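Local coordinates for peptidase M16 inactive domain family protein (Pseudomonas fluorescens, PDB 3GWB), which is of unproven function but carries the inactive domain of the M16 peptidase family and may take part in peptide hydrolysis, at residues Gly294-Val299 and Ile314-Arg319; Thr283-Glu288 and Lys328-Val333; Ser248-Met253 and Ala418-Ala423; Gln145-Leu150 and Ile243-Ser248. One frame throughout, in Å; residues are numbered along the deposited sequence.

How the contacts relate
Contacts 1, 3 and 4 reach the same five-stranded mixed sheet, and contact 2 pairs helices packed against it. Contacts 1 and 2 lie with centres about 10 Å apart and touch, as Leu295 meets Leu329. Contact 1 joins contact 3, about 11 Å away between centres, because strands 311-319 and 249-257 are neighbours. Contacts 3 and 4 have centres about 8 Å apart and share Ser248. Contacts 2 and 4 are the most distant pair, about 23 Å between centres and about 15 Å between nearest atoms. Contacts 1, 3 and 4 also approach the second subunit. All four are structural packing of the sheet and its helices.

Contact 1. Residues Gly294-Val299 and Ile314-Arg319; sequences GLTYGV and INLQTR
Gln317 O is gripped by the hydroxyl of Thr296 and by a water. Thr296 OG1 donates to Gln317 O at 2.9 Å and lies only 17° from the carbonyl plane. Water 1 donates to the same oxygen, and in turn accepts from Tyr297 N at 2.8 Å. Thr296 OG1 stands anti to its backbone N (chi1 -177°), beside its own carbonyl carbon. From there it also accepts from Gly298 N at 3.1 Å. One hydroxyl thus ties the loop to the strand and closes an ST turn within the loop.

Further along, the backbones are too far apart to bond directly at Gln317 N, and a second water fills in. Water 2 accepts from Gln317 N at 2.9 Å and donates to Gly298 O.

The apolar part of the contact is carried by Val299 and Leu316. Their side chains lie side by side and point the same way. Val299 CG2 presses on both CB and CD1 of Leu316, each 3.4 Å away, which is tight packing. Val299 CG1 reaches Ile314 CG2 more loosely, at 4.2 Å. The backbone adds a CA-H...O contact, Val299 CA to Asn315 O.

Helix 284-292 lies against this apolar group, since Val299 touches Leu285 and Val289. Helix 323-340 reaches Leu316 through Thr326. On the polar side, Gln317 packs on Tyr142 of the second subunit. A loop leaves helix 284-292, is pinned by an ST turn and waters, and then enters strand 299-303, which pairs antiparallel with strand 311-319 at the border of the sheet.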
loop_
_atom_site.group_PDB
_atom_site.type_symbol
_atom_site.label_atom_id
_atom_site.label_comp_id
_atom_site.label_asym_id
_atom_site.label_seq_id
_atom_site.Cartn_x
_atom_site.Cartn_y
_atom_site.Cartn_z
ATOM N N GLY A 294 -9.342 -7.512 27.154
ATOM C CA GLY A 294 -9.164 -8.350 25.980
ATOM C C GLY A 294 -10.359 -8.316 25.037
ATOM O O GLY A 294 -10.726 -9.337 24.455
ATOM N N LEU A 295 -10.957 -7.139 24.871
ATOM C CA LEU A 295 -12.129 -6.981 24.010
ATOM C C LEU A 295 -11.845 -6.537 22.574
ATOM O O LEU A 295 -12.767 -6.435 21.759
ATOM C CB LEU A 295 -13.104 -5.994 24.652
ATOM C CG LEU A 295 -13.816 -6.503 25.904
ATOM C CD1 LEU A 295 -14.414 -5.335 26.670
ATOM C CD2 LEU A 295 -14.898 -7.509 25.496
ATOM N N THR A 296 -10.579 -6.281 22.257
ATOM C CA THR A 296 -10.223 -5.831 20.918
ATOM C C THR A 296 -8.717 -5.889 20.684
ATOM O O THR A 296 -7.938 -6.015 21.621
ATOM C CB THR A 296 -10.672 -4.380 20.709
ATOM O OG1 THR A 296 -10.388 -3.967 19.369
ATOM C CG2 THR A 296 -9.932 -3.475 21.665
ATOM N N TYR A 297 -8.310 -5.791 19.425
ATOM C CA TYR A 297 -6.894 -5.804 19.110
ATOM C C TYR A 297 -6.436 -4.383 18.825
ATOM O O TYR A 297 -5.242 -4.093 18.830
ATOM C CB TYR A 297 -6.612 -6.713 17.911
ATOM C CG TYR A 297 -6.750 -8.182 18.247
ATOM C CD1 TYR A 297 -6.044 -8.737 19.309
ATOM C CD2 TYR A 297 -7.613 -9.006 17.530
ATOM C CE1 TYR A 297 -6.200 -10.076 19.658
ATOM C CE2 TYR A 297 -7.774 -10.351 17.869
ATOM C CZ TYR A 297 -7.066 -10.875 18.937
ATOM O OH TYR A 297 -7.237 -12.189 19.304
ATOM N N GLY A 298 -7.389 -3.488 18.598
ATOM C CA GLY A 298 -7.014 -2.116 18.329
ATOM C C GLY A 298 -8.121 -1.098 18.489
ATOM O O GLY A 298 -9.174 -1.208 17.866
ATOM N N VAL A 299 -7.882 -0.112 19.344
ATOM C CA VAL A 299 -8.844 0.960 19.563
ATOM C C VAL A 299 -8.013 2.224 19.482
ATOM O O VAL A 299 -7.051 2.393 20.233
ATOM C CB VAL A 299 -9.511 0.891 20.950
ATOM C CG1 VAL A 299 -10.593 1.957 21.064
ATOM C CG2 VAL A 299 -10.116 -0.464 21.156
ATOM N N ILE A 314 -13.144 8.005 17.346
ATOM C CA ILE A 314 -12.631 6.843 18.062
ATOM C C ILE A 314 -13.191 5.648 17.317
ATOM O O ILE A 314 -14.383 5.620 17.011
ATOM C CB ILE A 314 -13.161 6.755 19.500
ATOM C CG1 ILE A 314 -12.653 7.936 20.323
ATOM C CG2 ILE A 314 -12.745 5.420 20.121
ATOM C CD1 ILE A 314 -13.283 8.019 21.701
ATOM N N ASN A 315 -12.352 4.665 17.015
ATOM C CA ASN A 315 -12.847 3.487 16.313
ATOM C C ASN A 315 -12.199 2.191 16.772
ATOM O O ASN A 315 -11.042 2.167 17.190
ATOM C CB ASN A 315 -12.655 3.642 14.808
ATOM C CG ASN A 315 -11.205 3.709 14.417
ATOM O OD1 ASN A 315 -10.538 4.725 14.624
ATOM N ND2 ASN A 315 -10.696 2.620 13.859
ATOM N N LEU A 316 -12.966 1.111 16.692
ATOM C CA LEU A 316 -12.487 -0.202 17.085
ATOM C C LEU A 316 -13.435 -1.262 16.551
ATOM O O LEU A 316 -14.514 -0.953 16.030
ATOM C CB LEU A 316 -12.402 -0.322 18.614
ATOM C CG LEU A 316 -13.728 -0.411 19.387
ATOM C CD1 LEU A 316 -13.472 -0.905 20.802
ATOM C CD2 LEU A 316 -14.403 0.944 19.412
ATOM N N GLN A 317 -13.023 -2.514 16.691
ATOM C CA GLN A 317 -13.807 -3.661 16.249
ATOM C C GLN A 317 -13.779 -4.681 17.387
ATOM O O GLN A 317 -12.754 -4.862 18.031
ATOM C CB GLN A 317 -13.183 -4.252 14.979
ATOM C CG GLN A 317 -13.899 -5.460 14.410
ATOM C CD GLN A 317 -13.365 -5.861 13.041
ATOM O OE1 GLN A 317 -13.460 -5.098 12.079
ATOM N NE2 GLN A 317 -12.796 -7.063 12.950
ATOM N N THR A 318 -14.910 -5.323 17.643
ATOM C CA THR A 318 -15.007 -6.311 18.711
ATOM C C THR A 318 -15.981 -7.405 18.306
ATOM O O THR A 318 -16.668 -7.290 17.294
ATOM C CB THR A 318 -15.540 -5.685 20.019
ATOM O OG1 THR A 318 -16.842 -5.133 19.789
ATOM C CG2 THR A 318 -14.613 -4.584 20.508
ATOM N N ARG A 319 -16.033 -8.468 19.103
ATOM C CA ARG A 319 -16.951 -9.563 18.836
ATOM C C ARG A 319 -18.356 -8.974 18.948
ATOM O O ARG A 319 -18.627 -8.178 19.848
ATOM C CB ARG A 319 -16.769 -10.677 19.868
ATOM C CG ARG A 319 -15.326 -11.102 20.072
ATOM C CD ARG A 319 -15.225 -12.331 20.966
ATOM N NE ARG A 319 -15.565 -13.558 20.247
ATOM C CZ ARG A 319 -14.849 -14.050 19.239
ATOM N NH1 ARG A 319 -13.752 -13.421 18.831
ATOM N NH2 ARG A 319 -15.228 -15.170 18.635
HETATM O O HOH W 1 -9.925 -5.792 17.135
HETATM O O HOH W 2 -10.194 -3.208 16.284
#

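Contact 2. Residues Thr283-Glu288 and Lys328-Val333; sequences TRLMSE and KLVQDV
Val333 is held between three residues of helix 284-292. Its CG1 lies 3.7 Å from Arg284 CG and 3.8 Å from Leu285 CD2. Its CG2 meets Glu288 CG, 3.9 Å away, and rests as close to Glu288 CB. Leu285 CD2 also touches Val330 CG1 at 4.0 Å, the two side chains crossing at about a right angle. An alanine in place of Val333 would probably open a gap beside Leu285 CD2 and leave the aliphatic parts of Arg284 and Glu288 with less to rest on.

The two helices cross obliquely, the directions of their short segments 137° apart. Both lie on the sheet: Leu285 and Val330 touch Ile314 of strand 311-319. Thr283 caps the start of the first helix, its OG1 accepting from Met286 N at 3.1 Å.

The other side of the contact is looser and more polar. Leu329 CD2 comes no nearer than 4.2 Å to Glu288 O. Water 3 sits in the plane of the Arg284 guanidinium, at the edge, accepting from Arg284 NH1 at 2.7 Å and donating to Val333 O. The charged ends turn to other partners: Arg284 NH2 forms a salt bridge with Glu346, and Glu288 OE2 one with Lys292.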
loop_
_atom_site.group_PDB
_atom_site.type_symbol
_atom_site.label_atom_id
_atom_site.label_comp_id
_atom_site.label_asym_id
_atom_site.label_seq_id
_atom_site.Cartn_x
_atom_site.Cartn_y
_atom_site.Cartn_z
ATOM N N THR A 283 -1.837 3.495 25.906
ATOM C CA THR A 283 -2.933 4.465 25.900
ATOM C C THR A 283 -4.072 4.027 26.824
ATOM O O THR A 283 -4.208 2.847 27.142
ATOM C CB THR A 283 -3.503 4.657 24.484
ATOM O OG1 THR A 283 -4.158 3.455 24.070
ATOM C CG2 THR A 283 -2.386 4.987 23.502
ATOM N N ARG A 284 -4.892 4.985 27.244
ATOM C CA ARG A 284 -6.015 4.709 28.135
ATOM C C ARG A 284 -6.966 3.690 27.505
ATOM O O ARG A 284 -7.340 2.697 28.133
ATOM C CB ARG A 284 -6.766 6.017 28.434
ATOM C CG ARG A 284 -7.712 5.977 29.634
ATOM C CD ARG A 284 -6.970 5.786 30.968
ATOM N NE ARG A 284 -6.221 6.959 31.432
ATOM C CZ ARG A 284 -6.758 8.017 32.038
ATOM N NH1 ARG A 284 -8.066 8.080 32.261
ATOM N NH2 ARG A 284 -5.977 9.002 32.459
ATOM N N LEU A 285 -7.342 3.932 26.254
ATOM C CA LEU A 285 -8.254 3.044 25.547
ATOM C C LEU A 285 -7.697 1.634 25.313
ATOM O O LEU A 285 -8.394 0.652 25.535
ATOM C CB LEU A 285 -8.675 3.676 24.216
ATOM C CG LEU A 285 -9.653 4.857 24.305
ATOM C CD1 LEU A 285 -9.767 5.520 22.954
ATOM C CD2 LEU A 285 -11.027 4.372 24.772
HETATM N N MSE A 286 -6.455 1.521 24.863
HETATM C CA MSE A 286 -5.889 0.187 24.632
HETATM C C MSE A 286 -5.699 -0.565 25.941
HETATM O O MSE A 286 -5.856 -1.785 26.000
HETATM C CB MSE A 286 -4.553 0.289 23.894
HETATM C CG MSE A 286 -4.702 0.461 22.396
HETATM SE SE MSE A 286 -5.306 -1.044 21.615
HETATM C CE MSE A 286 -3.757 -1.745 21.121
ATOM N N SER A 287 -5.370 0.169 26.996
ATOM C CA SER A 287 -5.164 -0.434 28.307
ATOM C C SER A 287 -6.458 -1.025 28.872
ATOM O O SER A 287 -6.489 -2.178 29.298
ATOM C CB SER A 287 -4.608 0.608 29.275
ATOM O OG SER A 287 -4.596 0.108 30.598
ATOM N N GLU A 288 -7.527 -0.236 28.856
ATOM C CA GLU A 288 -8.818 -0.671 29.381
ATOM C C GLU A 288 -9.549 -1.708 28.535
ATOM O O GLU A 288 -10.041 -2.707 29.061
ATOM C CB GLU A 288 -9.741 0.535 29.570
ATOM C CG GLU A 288 -9.211 1.601 30.522
ATOM C CD GLU A 288 -8.977 1.071 31.924
ATOM O OE1 GLU A 288 -9.876 0.389 32.468
ATOM O OE2 GLU A 288 -7.895 1.346 32.487
ATOM N N LYS A 328 -20.187 0.868 25.837
ATOM C CA LYS A 328 -20.432 1.552 27.101
ATOM C C LYS A 328 -19.099 1.816 27.777
ATOM O O LYS A 328 -18.876 2.896 28.319
ATOM C CB LYS A 328 -21.288 0.691 28.031
ATOM C CG LYS A 328 -22.625 0.266 27.458
ATOM C CD LYS A 328 -23.564 1.442 27.270
ATOM C CE LYS A 328 -24.928 0.977 26.764
ATOM N NZ LYS A 328 -25.549 -0.027 27.671
ATOM N N LEU A 329 -18.224 0.812 27.751
ATOM C CA LEU A 329 -16.903 0.917 28.360
ATOM C C LEU A 329 -16.103 2.059 27.743
ATOM O O LEU A 329 -15.562 2.897 28.458
ATOM C CB LEU A 329 -16.127 -0.401 28.194
ATOM C CG LEU A 329 -14.641 -0.424 28.581
ATOM C CD1 LEU A 329 -14.487 -0.150 30.071
ATOM C CD2 LEU A 329 -14.028 -1.775 28.217
ATOM N N VAL A 330 -16.030 2.084 26.415
ATOM C CA VAL A 330 -15.286 3.133 25.723
ATOM C C VAL A 330 -15.825 4.502 26.116
ATOM O O VAL A 330 -15.059 5.426 26.390
ATOM C CB VAL A 330 -15.382 2.967 24.190
ATOM C CG1 VAL A 330 -14.816 4.191 23.490
ATOM C CG2 VAL A 330 -14.610 1.734 23.761
ATOM N N GLN A 331 -17.148 4.635 26.135
ATOM C CA GLN A 331 -17.764 5.903 26.510
ATOM C C GLN A 331 -17.387 6.292 27.941
ATOM O O GLN A 331 -17.075 7.450 28.206
ATOM C CB GLN A 331 -19.287 5.821 26.378
ATOM C CG GLN A 331 -19.772 5.731 24.942
ATOM C CD GLN A 331 -21.285 5.675 24.839
ATOM O OE1 GLN A 331 -21.916 4.734 25.322
ATOM N NE2 GLN A 331 -21.875 6.685 24.205
ATOM N N ASP A 332 -17.413 5.325 28.856
ATOM C CA ASP A 332 -17.066 5.587 30.252
ATOM C C ASP A 332 -15.602 5.983 30.349
ATOM O O ASP A 332 -15.252 6.903 31.084
ATOM C CB ASP A 332 -17.305 4.351 31.129
ATOM C CG ASP A 332 -18.751 3.895 31.121
ATOM O OD1 ASP A 332 -19.648 4.751 31.290
ATOM O OD2 ASP A 332 -18.990 2.676 30.959
ATOM N N VAL A 333 -14.745 5.277 29.620
ATOM C CA VAL A 333 -13.323 5.591 29.623
ATOM C C VAL A 333 -13.118 7.005 29.096
ATOM O O VAL A 333 -12.280 7.755 29.598
ATOM C CB VAL A 333 -12.534 4.616 28.732
ATOM C CG1 VAL A 333 -11.113 5.116 28.548
ATOM C CG2 VAL A 333 -12.533 3.229 29.359
HETATM O O HOH W 3 -10.303 6.813 31.578
#

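Contact 3. Residues Ser248-Met253 and Ala418-Ala423; sequences SQTSLM and AGPTVA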
loop_
_atom_site.group_PDB
_atom_site.type_symbol
_atom_site.label_atom_id
_atom_site.label_comp_id
_atom_site.label_asym_id
_atom_site.label_seq_id
_atom_site.Cartn_x
_atom_site.Cartn_y
_atom_site.Cartn_z
ATOM N N SER A 248 -19.461 -11.214 11.274
ATOM C CA SER A 248 -19.131 -11.697 12.630
ATOM C C SER A 248 -18.538 -10.807 13.714
ATOM O O SER A 248 -18.517 -11.178 14.939
ATOM C CB SER A 248 -18.237 -12.904 12.516
ATOM O OG SER A 248 -17.512 -13.084 13.722
ATOM N N GLN A 249 -17.976 -9.673 13.321
ATOM C CA GLN A 249 -17.387 -8.778 14.319
ATOM C C GLN A 249 -18.238 -7.526 14.246
ATOM O O GLN A 249 -19.050 -7.401 13.344
ATOM C CB GLN A 249 -15.944 -8.489 13.968
ATOM C CG GLN A 249 -15.045 -9.725 14.111
ATOM C CD GLN A 249 -14.275 -9.675 15.374
ATOM O OE1 GLN A 249 -14.048 -10.685 16.049
ATOM N NE2 GLN A 249 -13.852 -8.479 15.715
ATOM N N THR A 250 -18.105 -6.619 15.194
ATOM C CA THR A 250 -18.872 -5.392 15.093
ATOM C C THR A 250 -17.957 -4.188 15.097
ATOM O O THR A 250 -17.050 -4.086 15.917
ATOM C CB THR A 250 -19.919 -5.216 16.235
ATOM O OG1 THR A 250 -19.287 -5.397 17.507
ATOM C CG2 THR A 250 -21.072 -6.186 16.084
ATOM N N SER A 251 -18.193 -3.288 14.153
ATOM C CA SER A 251 -17.400 -2.079 14.030
ATOM C C SER A 251 -18.067 -0.955 14.804
ATOM O O SER A 251 -19.252 -0.683 14.611
ATOM C CB SER A 251 -17.266 -1.690 12.559
ATOM O OG SER A 251 -16.897 -0.329 12.430
ATOM N N LEU A 252 -17.300 -0.312 15.680
ATOM C CA LEU A 252 -17.797 0.780 16.509
ATOM C C LEU A 252 -17.060 2.077 16.193
ATOM O O LEU A 252 -15.830 2.114 16.177
ATOM C CB LEU A 252 -17.592 0.453 17.991
ATOM C CG LEU A 252 -18.281 -0.767 18.599
ATOM C CD1 LEU A 252 -17.706 -1.015 19.990
ATOM C CD2 LEU A 252 -19.787 -0.536 18.660
HETATM N N MSE A 253 -17.813 3.143 15.959
HETATM C CA MSE A 253 -17.214 4.436 15.667
HETATM C C MSE A 253 -17.948 5.530 16.427
HETATM O O MSE A 253 -19.177 5.606 16.391
HETATM C CB MSE A 253 -17.277 4.727 14.168
HETATM C CG MSE A 253 -16.601 3.686 13.304
HETATM SE SE MSE A 253 -16.474 4.278 11.615
HETATM C CE MSE A 253 -15.202 5.487 11.790
ATOM N N ALA A 418 -21.696 -0.888 12.935
ATOM C CA ALA A 418 -22.066 -1.725 11.804
ATOM C C ALA A 418 -21.750 -3.153 12.198
ATOM O O ALA A 418 -20.599 -3.494 12.485
ATOM C CB ALA A 418 -21.271 -1.333 10.560
ATOM N N GLY A 419 -22.782 -3.985 12.225
ATOM C CA GLY A 419 -22.607 -5.374 12.593
ATOM C C GLY A 419 -23.963 -6.036 12.714
ATOM O O GLY A 419 -24.978 -5.422 12.391
ATOM N N PRO A 420 -24.017 -7.290 13.177
ATOM C CA PRO A 420 -25.280 -8.015 13.331
ATOM C C PRO A 420 -25.939 -7.717 14.670
ATOM O O PRO A 420 -25.262 -7.320 15.624
ATOM C CB PRO A 420 -24.838 -9.464 13.251
ATOM C CG PRO A 420 -23.552 -9.416 14.020
ATOM C CD PRO A 420 -22.874 -8.174 13.467
ATOM N N THR A 421 -27.251 -7.915 14.742
ATOM C CA THR A 421 -27.978 -7.700 15.988
ATOM C C THR A 421 -28.034 -9.052 16.679
ATOM O O THR A 421 -28.793 -9.926 16.275
ATOM C CB THR A 421 -29.405 -7.185 15.727
ATOM O OG1 THR A 421 -29.329 -5.885 15.130
ATOM C CG2 THR A 421 -30.187 -7.083 17.030
ATOM N N VAL A 422 -27.213 -9.224 17.712
ATOM C CA VAL A 422 -27.146 -10.494 18.430
ATOM C C VAL A 422 -27.226 -10.354 19.945
ATOM O O VAL A 422 -26.992 -9.277 20.495
ATOM C CB VAL A 422 -25.837 -11.236 18.091
ATOM C CG1 VAL A 422 -25.816 -11.619 16.622
ATOM C CG2 VAL A 422 -24.645 -10.348 18.406
ATOM N N ALA A 423 -27.546 -11.460 20.613
ATOM C CA ALA A 423 -27.652 -11.486 22.067
ATOM C C ALA A 423 -26.311 -11.138 22.711
ATOM O O ALA A 423 -25.265 -11.651 22.306
ATOM C CB ALA A 423 -28.115 -12.864 22.526
#
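Ser251 and Ala418 form an antiparallel hydrogen-bonded pair. Ser251 N donates to Ala418 O at 2.9 Å. Ala418 N donates back to Ser251 O at 3.0 Å. Ser251 CB and Ala418 CB lie on the same face of the sheet, 4.5 Å apart.

Next to this pair, Thr250 CG2 meets Pro420 CD at 3.7 Å and Gly419 CA at 3.9 Å. The methyl stands anti to the carbonyl carbon of Thr250, which turns it to Gly419 CA and Pro420 CD. A CB on Gly419 would clash with this methyl, so a side chain would not fit here. Gln249 O also approaches Pro420 CD, at 3.9 Å.

Second-shell partners hold these groups in place. Thr250 OG1 bonds to Thr318 O, which probably fixes the rotation of its side chain and ties it to strand 311-319. Gly419 bonds through its backbone to Ile243 of strand 239-244 and to Phe245 just beyond it. Ala418 faces Ala151 of helix 147-160, and Gln249 packs on Gln145 of the second subunit.

The chemistry is mostly that of backbone amides and small side chains. Pro420 has no N-H, so its nitrogen cannot donate a further strand-to-strand bond, and methyl and ring packing replaces it there.

Contact 4. Residues Gln145-Leu150 and Ile243-Ser248; sequences QNPGKL and IEFPSS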
loop_
_atom_site.group_PDB
_atom_site.type_symbol
_atom_site.label_atom_id
_atom_site.label_comp_id
_atom_site.label_asym_id
_atom_site.label_seq_id
_atom_site.Cartn_x
_atom_site.Cartn_y
_atom_site.Cartn_z
ATOM N N GLN A 145 -18.717 -4.254 1.246
ATOM C CA GLN A 145 -18.444 -5.552 1.860
ATOM C C GLN A 145 -17.578 -5.288 3.081
ATOM O O GLN A 145 -17.093 -6.216 3.733
ATOM C CB GLN A 145 -17.689 -6.454 0.882
ATOM C CG GLN A 145 -18.364 -6.585 -0.476
ATOM C CD GLN A 145 -17.591 -7.471 -1.438
ATOM O OE1 GLN A 145 -16.424 -7.216 -1.738
ATOM N NE2 GLN A 145 -18.244 -8.518 -1.930
ATOM N N ASN A 146 -17.399 -4.002 3.378
ATOM C CA ASN A 146 -16.578 -3.546 4.493
ATOM C C ASN A 146 -17.409 -2.782 5.524
ATOM O O ASN A 146 -17.863 -1.662 5.264
ATOM C CB ASN A 146 -15.471 -2.633 3.957
ATOM C CG ASN A 146 -14.478 -2.226 5.021
ATOM O OD1 ASN A 146 -14.854 -1.849 6.132
ATOM N ND2 ASN A 146 -13.192 -2.284 4.682
ATOM N N PRO A 147 -17.614 -3.375 6.711
ATOM C CA PRO A 147 -18.395 -2.748 7.786
ATOM C C PRO A 147 -17.835 -1.391 8.231
ATOM O O PRO A 147 -18.572 -0.409 8.345
ATOM C CB PRO A 147 -18.338 -3.791 8.904
ATOM C CG PRO A 147 -18.233 -5.088 8.148
ATOM C CD PRO A 147 -17.226 -4.747 7.079
ATOM N N GLY A 148 -16.531 -1.346 8.486
ATOM C CA GLY A 148 -15.902 -0.109 8.914
ATOM C C GLY A 148 -16.109 1.043 7.943
ATOM O O GLY A 148 -16.386 2.167 8.365
ATOM N N LYS A 149 -15.971 0.776 6.646
ATOM C CA LYS A 149 -16.155 1.819 5.638
ATOM C C LYS A 149 -17.603 2.289 5.619
ATOM O O LYS A 149 -17.878 3.484 5.520
ATOM C CB LYS A 149 -15.786 1.316 4.238
ATOM C CG LYS A 149 -14.334 0.903 4.044
ATOM C CD LYS A 149 -13.932 1.105 2.580
ATOM C CE LYS A 149 -12.807 0.180 2.138
ATOM N NZ LYS A 149 -13.285 -1.220 1.898
ATOM N N LEU A 150 -18.530 1.340 5.709
ATOM C CA LEU A 150 -19.949 1.673 5.692
ATOM C C LEU A 150 -20.338 2.515 6.902
ATOM O O LEU A 150 -21.173 3.414 6.800
ATOM C CB LEU A 150 -20.790 0.396 5.638
ATOM C CG LEU A 150 -20.648 -0.405 4.338
ATOM C CD1 LEU A 150 -21.462 -1.689 4.429
ATOM C CD2 LEU A 150 -21.121 0.443 3.158
ATOM N N ILE A 243 -25.944 -0.009 11.456
ATOM C CA ILE A 243 -26.046 -0.540 10.107
ATOM C C ILE A 243 -25.985 -2.052 10.217
ATOM O O ILE A 243 -24.955 -2.611 10.589
ATOM C CB ILE A 243 -24.886 -0.067 9.218
ATOM C CG1 ILE A 243 -24.837 1.462 9.197
ATOM C CG2 ILE A 243 -25.066 -0.620 7.811
ATOM C CD1 ILE A 243 -23.675 2.027 8.414
ATOM N N GLU A 244 -27.098 -2.711 9.906
ATOM C CA GLU A 244 -27.175 -4.165 9.978
ATOM C C GLU A 244 -26.255 -4.819 8.957
ATOM O O GLU A 244 -26.369 -4.573 7.758
ATOM C CB GLU A 244 -28.614 -4.623 9.739
ATOM C CG GLU A 244 -28.877 -6.077 10.091
ATOM C CD GLU A 244 -28.576 -6.389 11.547
ATOM O OE1 GLU A 244 -28.791 -5.508 12.406
ATOM O OE2 GLU A 244 -28.141 -7.522 11.836
ATOM N N PHE A 245 -25.340 -5.649 9.445
ATOM C CA PHE A 245 -24.391 -6.357 8.597
ATOM C C PHE A 245 -24.185 -7.712 9.271
ATOM O O PHE A 245 -23.499 -7.811 10.290
ATOM C CB PHE A 245 -23.068 -5.589 8.531
ATOM C CG PHE A 245 -22.246 -5.892 7.313
ATOM C CD1 PHE A 245 -22.580 -5.343 6.081
ATOM C CD2 PHE A 245 -21.142 -6.733 7.395
ATOM C CE1 PHE A 245 -21.822 -5.623 4.943
ATOM C CE2 PHE A 245 -20.378 -7.020 6.266
ATOM C CZ PHE A 245 -20.719 -6.465 5.037
ATOM N N PRO A 246 -24.787 -8.775 8.708
ATOM C CA PRO A 246 -24.712 -10.146 9.217
ATOM C C PRO A 246 -23.320 -10.736 9.428
ATOM O O PRO A 246 -23.199 -11.909 9.780
ATOM C CB PRO A 246 -25.549 -10.935 8.209
ATOM C CG PRO A 246 -25.373 -10.162 6.952
ATOM C CD PRO A 246 -25.509 -8.741 7.425
ATOM N N SER A 247 -22.276 -9.931 9.224
ATOM C CA SER A 247 -20.891 -10.389 9.431
ATOM C C SER A 247 -20.647 -10.689 10.928
ATOM O O SER A 247 -21.514 -10.418 11.747
ATOM C CB SER A 247 -19.914 -9.352 8.894
ATOM O OG SER A 247 -19.971 -8.190 9.683
ATOM N N SER A 248 -19.461 -11.214 11.274
ATOM C CA SER A 248 -19.131 -11.697 12.630
ATOM C C SER A 248 -18.538 -10.807 13.714
ATOM O O SER A 248 -18.517 -11.178 14.939
ATOM C CB SER A 248 -18.237 -12.904 12.516
ATOM O OG SER A 248 -17.512 -13.084 13.722
#
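The side chains of Phe245 and Pro147 cross at about a right angle. Pro147 CG comes obliquely to one rim of the phenyl, 3.4 Å from Phe245 CD2 and equally near CE2. Leu150 CD1 comes obliquely from the same side, by the other rim, 4.0 Å from Phe245 CE1. At the tip, Phe245 CZ lies 3.9 Å from Gln145 O. Ser247 OG sits at the edge, in the plane of the ring, and lies 3.9 Å from Pro147 CG. An alanine in place of Phe245 would take away the ring that Pro147 CG and Leu150 CD1 rest on and would probably open a gap between the start of the helix and the strand.

Phe245 CG stands anti to the backbone N (chi1 -157°), and the ring beyond it reaches the helix. Ile243 adds a second point of contact, its CD1 resting 3.3 Å from Leu150 O.

The helix start is held by Asn146, whose OD1 accepts from Lys149 N at 2.9 Å. Gln145 NE2 bonds to Ser247 OG of the second subunit, and Phe245 packs on Pro246 of that subunit. The N-capped start of helix 147-160 is thus packed on the end of border strand 239-244, close to the subunit interface.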